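Probable ss-1,3-N-acetylglucosaminyltransferase (Staphylococcus aureus subsp. aureus N315, PDB 6H1J) is a probable glycosyltransferase that joins a family 2 domain of the GT-A type to a helical TarS-like linker domain. Local coordinates at residues 299-304 / 328-333. Numbering follows the deposited sequence.
Sequences EWLNNF and EAIRQN
A Schellman motif at the C-terminal end of the helix that includes 328-331 brings Asn333 against Asn302 of helix 294-308, in the region matching the TarS linker family. With phi at 67°, Asn333 leaves the helical path while its N still bonds back to Ile330 O. Its side chain then extends with CG opposite the backbone N (chi1 -164°), which carries the amide across to the neighbouring helix. There Asn333 ND2 donates to Asn302 OD1 at 2.8 Å. The bond is somewhat bent, 149° at the hydrogen; the donor stands above the carbonyl plane of Asn302 rather than on a lone pair, and the two amide planes are almost perpendicular. Asn302 ND2 is used within its own helix, bonding to Ile298 O. The other branch of the Asn333 amide, OD1, rests against the leucine next door, 3.6 Å from Leu301 CG.

Alongside this polar pair the two linker helices meet through an apolar seam, in which Ile330 faces Phe304 and Leu301. Its CG2 sits over one face of the Phe304 ring in a CH-pi contact, 4.0 Å from the centroid and displaced toward the rim. The other branch ends on the same side of the ring, by the CE2-CZ rim, with Ile330 CD1 3.7 Å from Phe304 CE2, so both arms of the isoleucine engage one aromatic ring. Leu301 CD1 adds a looser touch to Ile330 CG1. Phe304 also stacks with Phe245 and meets Leu278 of helix 264-281, whereas Leu301 packs on Leu335 and Val338 of helix 335-344. Ser305 OG hydrogen-bonds with Ile330 O, the same carbonyl that receives Asn333 N.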
# COMPACT_ATOMS: atom_id res chain seq x y z
N GLU B 299 17.99 4.33 -5.79
CA GLU B 299 18.57 4.86 -7.03
C GLU B 299 17.78 4.32 -8.23
O GLU B 299 17.41 5.09 -9.12
CB GLU B 299 20.07 4.55 -7.14
CG GLU B 299 20.94 5.40 -6.22
CD GLU B 299 22.36 4.89 -5.96
OE1 GLU B 299 22.73 3.89 -6.54
OE2 GLU B 299 23.12 5.54 -5.21
N TRP B 300 17.51 3.02 -8.22
CA TRP B 300 16.79 2.38 -9.26
C TRP B 300 15.44 3.09 -9.44
O TRP B 300 15.09 3.53 -10.54
CB TRP B 300 16.61 0.88 -8.98
CG TRP B 300 16.06 0.13 -10.14
CD1 TRP B 300 14.75 -0.15 -10.39
CD2 TRP B 300 16.82 -0.42 -11.24
NE1 TRP B 300 14.63 -0.84 -11.57
CE2 TRP B 300 15.88 -1.02 -12.11
CE3 TRP B 300 18.17 -0.44 -11.60
CZ2 TRP B 300 16.26 -1.62 -13.33
CZ3 TRP B 300 18.55 -1.02 -12.80
CH2 TRP B 300 17.61 -1.62 -13.63
N LEU B 301 14.69 3.23 -8.35
CA LEU B 301 13.37 3.82 -8.40
C LEU B 301 13.43 5.26 -8.93
O LEU B 301 12.63 5.67 -9.75
CB LEU B 301 12.75 3.80 -7.00
CG LEU B 301 11.45 4.62 -6.87
CD1 LEU B 301 10.37 4.06 -7.76
CD2 LEU B 301 10.97 4.67 -5.44
N ASN B 302 14.36 6.05 -8.41
CA ASN B 302 14.47 7.42 -8.78
C ASN B 302 14.80 7.55 -10.27
O ASN B 302 14.20 8.34 -10.98
CB ASN B 302 15.50 8.15 -7.93
CG ASN B 302 14.85 8.73 -6.68
OD1 ASN B 302 14.46 9.89 -6.67
ND2 ASN B 302 14.74 7.92 -5.64
N ASN B 303 15.71 6.72 -10.76
CA ASN B 303 16.05 6.77 -12.19
C ASN B 303 14.86 6.33 -13.04
O ASN B 303 14.60 6.91 -14.07
CB ASN B 303 17.30 5.94 -12.51
CG ASN B 303 18.57 6.54 -11.97
OD1 ASN B 303 18.71 7.76 -11.90
ND2 ASN B 303 19.52 5.67 -11.60
N PHE B 304 14.10 5.33 -12.58
CA PHE B 304 12.88 4.90 -13.26
C PHE B 304 11.83 6.04 -13.30
O PHE B 304 11.31 6.43 -14.36
CB PHE B 304 12.37 3.64 -12.56
CG PHE B 304 11.41 2.79 -13.34
CD1 PHE B 304 10.81 3.26 -14.50
CD2 PHE B 304 11.06 1.54 -12.87
CE1 PHE B 304 9.89 2.48 -15.18
CE2 PHE B 304 10.16 0.75 -13.58
CZ PHE B 304 9.58 1.22 -14.72
N GLU B 328 1.58 4.56 -11.22
CA GLU B 328 1.43 5.85 -10.54
C GLU B 328 2.47 5.97 -9.41
O GLU B 328 3.05 7.06 -9.18
CB GLU B 328 0.00 6.05 -10.04
CG GLU B 328 -0.23 7.42 -9.43
CD GLU B 328 0.01 8.55 -10.43
OE1 GLU B 328 -0.52 8.45 -11.55
OE2 GLU B 328 0.74 9.51 -10.10
N ALA B 329 2.72 4.85 -8.71
CA ALA B 329 3.70 4.83 -7.64
C ALA B 329 5.11 5.17 -8.15
O ALA B 329 5.83 5.95 -7.51
CB ALA B 329 3.65 3.49 -6.95
N ILE B 330 5.46 4.67 -9.35
CA ILE B 330 6.72 5.01 -9.95
C ILE B 330 6.76 6.50 -10.30
O ILE B 330 7.79 7.19 -10.03
CB ILE B 330 7.03 4.07 -11.14
CG1 ILE B 330 7.28 2.63 -10.67
CG2 ILE B 330 8.23 4.60 -11.92
CD1 ILE B 330 7.06 1.56 -11.71
N ARG B 331 5.70 7.02 -10.93
CA ARG B 331 5.61 8.44 -11.26
C ARG B 331 5.78 9.32 -10.01
O ARG B 331 6.49 10.32 -10.05
CB ARG B 331 4.30 8.79 -11.95
CG ARG B 331 4.23 8.37 -13.41
CD ARG B 331 3.20 9.18 -14.18
NE ARG B 331 3.11 8.71 -15.57
CZ ARG B 331 3.80 9.21 -16.57
NH1 ARG B 331 4.68 10.17 -16.33
NH2 ARG B 331 3.56 8.76 -17.80
N GLN B 332 5.15 8.90 -8.91
CA GLN B 332 5.25 9.61 -7.63
C GLN B 332 6.59 9.38 -6.91
O GLN B 332 6.82 10.01 -5.86
CB GLN B 332 4.12 9.17 -6.69
CG GLN B 332 2.72 9.51 -7.20
CD GLN B 332 2.48 10.99 -7.35
OE1 GLN B 332 3.12 11.81 -6.72
NE2 GLN B 332 1.53 11.34 -8.20
N ASN B 333 7.40 8.40 -7.35
CA ASN B 333 8.73 8.21 -6.77
C ASN B 333 8.58 7.74 -5.31
O ASN B 333 9.28 8.23 -4.43
CB ASN B 333 9.56 9.49 -6.82
CG ASN B 333 11.03 9.24 -6.59
OD1 ASN B 333 11.53 8.17 -6.91
ND2 ASN B 333 11.74 10.24 -6.08